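Local coordinates for protein 11R-lipoxygenase (Gersemia fruticosa, PDB 3VF1) that probably inserts molecular oxygen into polyunsaturated fatty acids at a non-heme iron centre, under regulation by calcium, at residues V174-P178 against M461-R466; G316-M320 against S451-G456; M399-T403 against N537-A541. The contacts are given in a common frame with arbitrary orientation. Numbering follows the deposited sequence.

Interaction 1: residues V174-P178 against M461-R466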
loop_
_atom_site.group_PDB
_atom_site.type_symbol
_atom_site.label_atom_id
_atom_site.label_comp_id
_atom_site.label_asym_id
_atom_site.label_seq_id
_atom_site.Cartn_x
_atom_site.Cartn_y
_atom_site.Cartn_z
ATOM N N VAL A 174 -9.492 2.884 -17.969
ATOM C CA VAL A 174 -8.446 3.158 -18.957
ATOM C C VAL A 174 -8.083 4.638 -19.056
ATOM O O VAL A 174 -7.042 4.984 -19.613
ATOM C CB VAL A 174 -8.820 2.660 -20.377
ATOM C CG1 VAL A 174 -8.849 1.141 -20.424
ATOM C CG2 VAL A 174 -10.145 3.258 -20.842
ATOM N N GLN A 175 -8.928 5.509 -18.514
ATOM C CA GLN A 175 -8.746 6.947 -18.690
ATOM C C GLN A 175 -8.232 7.641 -17.426
ATOM O O GLN A 175 -8.814 7.508 -16.351
ATOM C CB GLN A 175 -10.059 7.586 -19.143
ATOM C CG GLN A 175 -9.890 8.657 -20.210
ATOM C CD GLN A 175 -11.164 8.901 -20.999
ATOM O OE1 GLN A 175 -12.091 8.091 -20.971
ATOM N NE2 GLN A 175 -11.214 10.022 -21.711
ATOM N N ASP A 176 -7.135 8.379 -17.578
ATOM C CA ASP A 176 -6.562 9.177 -16.497
ATOM C C ASP A 176 -6.273 8.357 -15.241
ATOM O O ASP A 176 -6.550 8.795 -14.125
ATOM C CB ASP A 176 -7.485 10.350 -16.156
ATOM C CG ASP A 176 -7.539 11.386 -17.261
ATOM O OD1 ASP A 176 -6.534 11.530 -17.985
ATOM O OD2 ASP A 176 -8.583 12.055 -17.406
ATOM N N LEU A 177 -5.710 7.169 -15.433
ATOM C CA LEU A 177 -5.313 6.319 -14.318
ATOM C C LEU A 177 -4.077 5.509 -14.689
ATOM O O LEU A 177 -3.761 5.357 -15.870
ATOM C CB LEU A 177 -6.454 5.376 -13.927
ATOM C CG LEU A 177 -7.677 6.014 -13.262
ATOM C CD1 LEU A 177 -8.779 4.984 -13.077
ATOM C CD2 LEU A 177 -7.303 6.638 -11.923
ATOM N N PRO A 178 -3.369 4.984 -13.678
ATOM C CA PRO A 178 -2.209 4.127 -13.945
ATOM C C PRO A 178 -2.626 2.851 -14.663
ATOM O O PRO A 178 -3.791 2.460 -14.587
ATOM C CB PRO A 178 -1.686 3.790 -12.543
ATOM C CG PRO A 178 -2.291 4.804 -11.631
ATOM C CD PRO A 178 -3.607 5.160 -12.236
ATOM N N MET A 461 -9.922 10.590 -8.254
ATOM C CA MET A 461 -8.659 9.920 -8.536
ATOM C C MET A 461 -8.104 10.378 -9.878
ATOM O O MET A 461 -6.922 10.698 -9.996
ATOM C CB MET A 461 -8.851 8.404 -8.548
ATOM C CG MET A 461 -9.186 7.817 -7.189
ATOM S SD MET A 461 -8.907 6.041 -7.116
ATOM C CE MET A 461 -10.093 5.458 -8.327
ATOM N N GLN A 462 -8.969 10.406 -10.885
ATOM C CA GLN A 462 -8.573 10.822 -12.222
ATOM C C GLN A 462 -8.043 12.248 -12.210
ATOM O O GLN A 462 -7.111 12.581 -12.941
ATOM C CB GLN A 462 -9.758 10.719 -13.179
ATOM C CG GLN A 462 -10.227 9.296 -13.427
ATOM C CD GLN A 462 -11.467 9.232 -14.294
ATOM O OE1 GLN A 462 -12.391 10.031 -14.133
ATOM N NE2 GLN A 462 -11.492 8.284 -15.224
ATOM N N LYS A 463 -8.640 13.089 -11.374
ATOM C CA LYS A 463 -8.258 14.493 -11.312
ATOM C C LYS A 463 -6.862 14.660 -10.720
ATOM O O LYS A 463 -6.096 15.519 -11.158
ATOM C CB LYS A 463 -9.276 15.289 -10.494
ATOM C CG LYS A 463 -9.079 16.792 -10.574
ATOM C CD LYS A 463 -10.206 17.543 -9.884
ATOM C CE LYS A 463 -10.026 19.047 -10.008
ATOM N NZ LYS A 463 -11.083 19.801 -9.283
ATOM N N HIS A 464 -6.529 13.838 -9.729
ATOM C CA HIS A 464 -5.205 13.887 -9.124
ATOM C C HIS A 464 -4.158 13.289 -10.055
ATOM O O HIS A 464 -3.043 13.800 -10.154
ATOM C CB HIS A 464 -5.179 13.142 -7.787
ATOM C CG HIS A 464 -3.849 13.192 -7.100
ATOM N ND1 HIS A 464 -3.464 14.248 -6.300
ATOM C CD2 HIS A 464 -2.806 12.330 -7.110
ATOM C CE1 HIS A 464 -2.246 14.028 -5.840
ATOM N NE2 HIS A 464 -1.823 12.871 -6.317
ATOM N N TYR A 465 -4.521 12.205 -10.733
ATOM C CA TYR A 465 -3.589 11.516 -11.616
ATOM C C TYR A 465 -3.146 12.414 -12.764
ATOM O O TYR A 465 -1.971 12.446 -13.116
ATOM C CB TYR A 465 -4.214 10.235 -12.174
ATOM C CG TYR A 465 -3.256 9.432 -13.023
ATOM C CD1 TYR A 465 -2.303 8.606 -12.439
ATOM C CD2 TYR A 465 -3.296 9.504 -14.408
ATOM C CE1 TYR A 465 -1.422 7.875 -13.211
ATOM C CE2 TYR A 465 -2.419 8.777 -15.187
ATOM C CZ TYR A 465 -1.486 7.964 -14.583
ATOM O OH TYR A 465 -0.610 7.237 -15.355
ATOM N N ARG A 466 -4.089 13.147 -13.346
ATOM C CA ARG A 466 -3.781 14.037 -14.462
ATOM C C ARG A 466 -2.610 14.970 -14.163
ATOM O O ARG A 466 -1.919 15.410 -15.079
ATOM C CB ARG A 466 -5.008 14.867 -14.846
ATOM C CG ARG A 466 -6.011 14.127 -15.713
ATOM C CD ARG A 466 -6.969 15.087 -16.401
ATOM N NE ARG A 466 -7.884 15.740 -15.468
ATOM C CZ ARG A 466 -9.032 15.214 -15.046
ATOM N NH1 ARG A 466 -9.415 14.012 -15.461
ATOM N NH2 ARG A 466 -9.798 15.889 -14.200
#
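A loop can be held against a helix by polar contacts followed by apolar ones, and residues 174-178 do this along the C-terminal part of helix 456-465. The polar part comes first. Gln462 NE2 donates a hydrogen bond to the carbonyl Gln175 O (3.0 Å), while Arg466 NH1 and Asp176 OD2 form a salt bridge at 2.9 Å, with the carboxylate oxygen near the guanidinium plane. Asp176 has a left-handed backbone conformation (55/43), and its CB points toward the helix. Its second oxygen, OD1, accepts a hydrogen bond from Ser543 N, so the carboxylate also engages a third piece of chain. A weaker CA-H...O contact, Gln462 CA to Asp176 O (3.4 Å), adds to these.

The ring of Tyr465 is the centre of the remaining contacts, its t rotamer bringing it against the loop. Pro178 N and Leu177 C lie over one face. Two apolar pairs complete the contact: Pro178 CG with Tyr465 CE1 (3.6 Å) and Leu177 CD2 with Met461 CB (4.1 Å). Beyond the two segments, the phenol hydroxyl makes a probable hydrogen bond with Pro540 O, and Lys548 a cation-pi contact with the ring. The side chain of Met461 lies about 8 Å from that of iron ligand His397.

Chemically, one hydrogen bond from a neutral donor and one charged pair hold the more exposed Gln175 and Asp176, while the buried Leu177 and Pro178 meet the helix by van der Waals contact, joining the loop after helix 148-164 to helix 456-465 of the lipoxygenase domain.

Interaction 2: residues G316-M320 against S451-G456; sequences GIPTM and SIGGGG
Glycine-rich loops show how two chain segments can approach backbone to backbone, and here one such loop leads into helix 456-465 of the lipoxygenase catalytic domain, with Gly455 as the N-cap. Neither segment is regular; the closest CA pairs are Thr319 with Ile452 (4.1 Å), Met320 with Gly454 (4.8 Å) and Pro318 with Gly456 (5.4 Å). Gly316 opens the first segment (96/-9), where a CB would be jammed against the preceding carbonyl O, after which the chain runs extended. Ile317 (-83/119; chi1 and chi2 both m) directs its CA-CB bond toward the loop, and CG2 lies 4.0 Å from Ile452 CG2 and 3.7 Å from Gly456 O. Pro318 (-75/147) follows, its O 3.9 Å from Gly456 CA; a CB on Gly456 would clash with that oxygen. Thr319 (-107/161, chi1 p) brings CB to 3.0 Å from Ser451 O, while its hydroxyl is hydrogen-bonded to Arg327 O. Met320 (-57/131) extends with chi1 and chi2 t and chi3 m.

Opposite, Ser451 (-73/-25) and Ile452 (-84/6; chi1 p, chi2 t) form a turn, Gly453 is extended (-61/161), and Gly454 (104/4) and Gly455 (133/-28) would jam a CB likewise, which calls for glycine. Gly456 (-67/-24) begins the helix. Met320 CE lies 3.4 Å from Gly454 N, and the single hydrogen bond across the segments runs from Met320 N to Ser451 O, 3.0 Å, at an N-H...O angle of 156°.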
loop_
_atom_site.group_PDB
_atom_site.type_symbol
_atom_site.label_atom_id
_atom_site.label_comp_id
_atom_site.label_asym_id
_atom_site.label_seq_id
_atom_site.Cartn_x
_atom_site.Cartn_y
_atom_site.Cartn_z
ATOM N N GLY A 316 -15.745 20.724 -8.267
ATOM C CA GLY A 316 -16.245 20.093 -9.474
ATOM C C GLY A 316 -16.606 18.628 -9.292
ATOM O O GLY A 316 -17.200 18.017 -10.179
ATOM N N ILE A 317 -16.250 18.061 -8.144
ATOM C CA ILE A 317 -16.553 16.663 -7.861
ATOM C C ILE A 317 -17.984 16.527 -7.342
ATOM O O ILE A 317 -18.326 17.090 -6.300
ATOM C CB ILE A 317 -15.584 16.075 -6.820
ATOM C CG1 ILE A 317 -14.132 16.321 -7.245
ATOM C CG2 ILE A 317 -15.845 14.588 -6.626
ATOM C CD1 ILE A 317 -13.773 15.724 -8.592
ATOM N N PRO A 318 -18.828 15.776 -8.069
ATOM C CA PRO A 318 -20.234 15.616 -7.685
ATOM C C PRO A 318 -20.424 14.684 -6.493
ATOM O O PRO A 318 -19.670 13.727 -6.326
ATOM C CB PRO A 318 -20.864 14.999 -8.936
ATOM C CG PRO A 318 -19.755 14.239 -9.564
ATOM C CD PRO A 318 -18.513 15.048 -9.310
ATOM N N THR A 319 -21.433 14.970 -5.676
ATOM C CA THR A 319 -21.766 14.126 -4.537
ATOM C C THR A 319 -23.051 13.362 -4.828
ATOM O O THR A 319 -23.819 13.743 -5.711
ATOM C CB THR A 319 -21.949 14.960 -3.262
ATOM O OG1 THR A 319 -22.909 15.996 -3.505
ATOM C CG2 THR A 319 -20.627 15.585 -2.839
ATOM N N MET A 320 -23.284 12.284 -4.088
ATOM C CA MET A 320 -24.437 11.432 -4.345
ATOM C C MET A 320 -25.731 12.228 -4.270
ATOM O O MET A 320 -25.961 12.975 -3.319
ATOM C CB MET A 320 -24.489 10.268 -3.355
ATOM C CG MET A 320 -25.586 9.264 -3.673
ATOM S SD MET A 320 -25.345 7.670 -2.875
ATOM C CE MET A 320 -23.899 7.081 -3.748
ATOM N N SER A 451 -19.356 10.811 0.674
ATOM C CA SER A 451 -20.349 11.729 0.128
ATOM C C SER A 451 -20.103 11.981 -1.356
ATOM O O SER A 451 -21.028 12.326 -2.091
ATOM C CB SER A 451 -20.368 13.048 0.906
ATOM O OG SER A 451 -19.119 13.704 0.850
ATOM N N ILE A 452 -18.860 11.805 -1.800
ATOM C CA ILE A 452 -18.554 11.903 -3.227
ATOM C C ILE A 452 -18.844 10.580 -3.928
ATOM O O ILE A 452 -18.543 10.418 -5.109
ATOM C CB ILE A 452 -17.090 12.317 -3.502
ATOM C CG1 ILE A 452 -16.115 11.221 -3.059
ATOM C CG2 ILE A 452 -16.780 13.645 -2.822
ATOM C CD1 ILE A 452 -14.675 11.510 -3.419
ATOM N N GLY A 453 -19.426 9.637 -3.193
ATOM C CA GLY A 453 -19.888 8.397 -3.785
ATOM C C GLY A 453 -20.953 8.696 -4.820
ATOM O O GLY A 453 -21.543 9.776 -4.817
ATOM N N GLY A 454 -21.199 7.739 -5.706
ATOM C CA GLY A 454 -22.150 7.930 -6.784
ATOM C C GLY A 454 -21.455 8.172 -8.110
ATOM O O GLY A 454 -22.107 8.431 -9.120
ATOM N N GLY A 455 -20.126 8.092 -8.104
ATOM C CA GLY A 455 -19.341 8.267 -9.313
ATOM C C GLY A 455 -18.165 9.207 -9.130
ATOM O O GLY A 455 -17.152 9.084 -9.814
ATOM N N GLY A 456 -18.297 10.151 -8.203
ATOM C CA GLY A 456 -17.269 11.149 -7.979
ATOM C C GLY A 456 -15.969 10.593 -7.423
ATOM O O GLY A 456 -14.910 11.193 -7.599
#

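Interaction 3: residues M399-T403 against N537-A541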
loop_
_atom_site.group_PDB
_atom_site.type_symbol
_atom_site.label_atom_id
_atom_site.label_comp_id
_atom_site.label_asym_id
_atom_site.label_seq_id
_atom_site.Cartn_x
_atom_site.Cartn_y
_atom_site.Cartn_z
ATOM N N MET A 399 -1.061 3.220 -8.047
ATOM C CA MET A 399 0.208 3.732 -8.565
ATOM C C MET A 399 1.339 2.707 -8.468
ATOM O O MET A 399 2.337 2.812 -9.181
ATOM C CB MET A 399 0.606 5.018 -7.836
ATOM C CG MET A 399 -0.140 6.259 -8.315
ATOM S SD MET A 399 0.331 6.763 -9.985
ATOM C CE MET A 399 1.989 7.385 -9.713
ATOM N N MET A 400 1.186 1.717 -7.596
ATOM C CA MET A 400 2.230 0.713 -7.406
ATOM C C MET A 400 1.994 -0.554 -8.225
ATOM O O MET A 400 2.924 -1.326 -8.451
ATOM C CB MET A 400 2.354 0.342 -5.925
ATOM C CG MET A 400 2.992 1.416 -5.057
ATOM S SD MET A 400 4.647 1.872 -5.602
ATOM C CE MET A 400 4.318 3.416 -6.443
ATOM N N GLU A 401 0.762 -0.771 -8.673
ATOM C CA GLU A 401 0.429 -1.997 -9.393
ATOM C C GLU A 401 1.262 -2.179 -10.667
ATOM O O GLU A 401 1.718 -3.286 -10.956
ATOM C CB GLU A 401 -1.062 -2.039 -9.735
ATOM C CG GLU A 401 -1.510 -3.359 -10.343
ATOM C CD GLU A 401 -2.980 -3.366 -10.709
ATOM O OE1 GLU A 401 -3.711 -2.448 -10.277
ATOM O OE2 GLU A 401 -3.405 -4.293 -11.432
ATOM N N PRO A 402 1.463 -1.095 -11.432
ATOM C CA PRO A 402 2.223 -1.184 -12.684
ATOM C C PRO A 402 3.600 -1.830 -12.525
ATOM O O PRO A 402 4.064 -2.494 -13.450
ATOM C CB PRO A 402 2.368 0.278 -13.105
ATOM C CG PRO A 402 1.188 0.951 -12.513
ATOM C CD PRO A 402 0.944 0.265 -11.205
ATOM N N THR A 403 4.241 -1.641 -11.374
ATOM C CA THR A 403 5.573 -2.197 -11.154
ATOM C C THR A 403 5.502 -3.712 -11.012
ATOM O O THR A 403 6.442 -4.419 -11.377
ATOM C CB THR A 403 6.256 -1.603 -9.904
ATOM O OG1 THR A 403 5.588 -2.055 -8.720
ATOM C CG2 THR A 403 6.251 -0.077 -9.955
ATOM N N ASN A 537 3.301 2.125 -20.743
ATOM C CA ASN A 537 2.001 1.554 -20.403
ATOM C C ASN A 537 1.644 1.671 -18.922
ATOM O O ASN A 537 0.467 1.744 -18.568
ATOM C CB ASN A 537 1.949 0.085 -20.827
ATOM C CG ASN A 537 2.241 -0.103 -22.304
ATOM O OD1 ASN A 537 1.387 0.154 -23.154
ATOM N ND2 ASN A 537 3.449 -0.558 -22.616
ATOM N N GLY A 538 2.655 1.682 -18.061
ATOM C CA GLY A 538 2.431 1.732 -16.628
ATOM C C GLY A 538 1.868 3.058 -16.152
ATOM O O GLY A 538 1.014 3.093 -15.262
ATOM N N TYR A 539 2.341 4.152 -16.740
ATOM C CA TYR A 539 1.957 5.482 -16.289
ATOM C C TYR A 539 1.726 6.436 -17.452
ATOM O O TYR A 539 2.519 7.350 -17.676
ATOM C CB TYR A 539 3.034 6.046 -15.360
ATOM C CG TYR A 539 3.329 5.150 -14.179
ATOM C CD1 TYR A 539 2.528 5.179 -13.046
ATOM C CD2 TYR A 539 4.400 4.270 -14.201
ATOM C CE1 TYR A 539 2.789 4.360 -11.965
ATOM C CE2 TYR A 539 4.670 3.446 -13.125
ATOM C CZ TYR A 539 3.861 3.495 -12.009
ATOM O OH TYR A 539 4.126 2.675 -10.935
ATOM N N PRO A 540 0.631 6.227 -18.198
ATOM C CA PRO A 540 0.275 7.132 -19.297
ATOM C C PRO A 540 0.109 8.566 -18.803
ATOM O O PRO A 540 -0.387 8.778 -17.696
ATOM C CB PRO A 540 -1.055 6.565 -19.812
ATOM C CG PRO A 540 -1.567 5.696 -18.711
ATOM C CD PRO A 540 -0.364 5.157 -18.017
ATOM N N ALA A 541 0.524 9.532 -19.617
ATOM C CA ALA A 541 0.558 10.931 -19.204
ATOM C C ALA A 541 -0.799 11.434 -18.719
ATOM O O ALA A 541 -0.871 12.236 -17.787
ATOM C CB ALA A 541 1.062 11.798 -20.345
#
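Where a proline interrupts helical hydrogen bonding, a side chain from another segment can take up a carbonyl that the helix no longer uses, and Tyr539 illustrates the principle. Helix 369-410 is kinked at Pro402, whose nitrogen has no hydrogen to donate; the next amide, Thr403 N, bonds to Met400 O (3.2 Å) instead of reaching back to Met399 O. Tyr539 OH donates a short hydrogen bond to that carbonyl, Met399 O, at 2.5 Å.

Tyr539 is the first residue beyond helix 525-538 to leave helical angles (-140/71), and its m rotamer carries the ring up against helix 369-410. Met399 folds through three m torsions, so its side chain curls back along the ring: CE is 3.9 Å from Tyr539 CE1, and SD stands 5.1 Å from the ring centroid at the edge, a Met-aromatic contact. The CA-CB bond of Pro402 points toward the partner segment, placing CB 3.7 Å from Tyr539 CZ and CG 3.5 Å from Gly538 O. At Gly538 a CB would sit tightly against Pro402 CB, so the absent side chain permits the approach, with the two CA atoms 4.9 Å apart. Thr403, in the p rotamer, returns OG1 to Met400 O (2.8 Å) and puts CG2 3.6 Å from Tyr539 OH.

The Met400 side chain packs on Thr570 and Cys571 of helix 557-579, about 7 Å from the side chains of His397 and His575. The contact thus joins the end of helix 525-538 to the kinked part of helix 369-410, which carries His392 and His397, beside the non-heme iron site characteristic of lipoxygenases.

In the fold
Interaction 1 touches both of the others and lies on the same side of the chain's centre as each. Interactions 1 and 3, with centres 11 Å apart, share an interface: Tyr465 OH lies 2.8 Å from Pro540 O, a probable hydrogen bond, and Pro178 CG touches Met399 SD at 3.7 Å. Interaction 2, centred 16 Å from interaction 1, meets it where Ile317 CD1 packs on Lys463 CD (4.2 Å) of helix 456-465, but stays about 16 Å from interaction 3 between nearest atoms. The Met400 side chain is about 10 Å from the iron and that of Met461 about 12 Å. In interaction 2, the Ile452 side chain lies about 12 Å from that of the ligand His392.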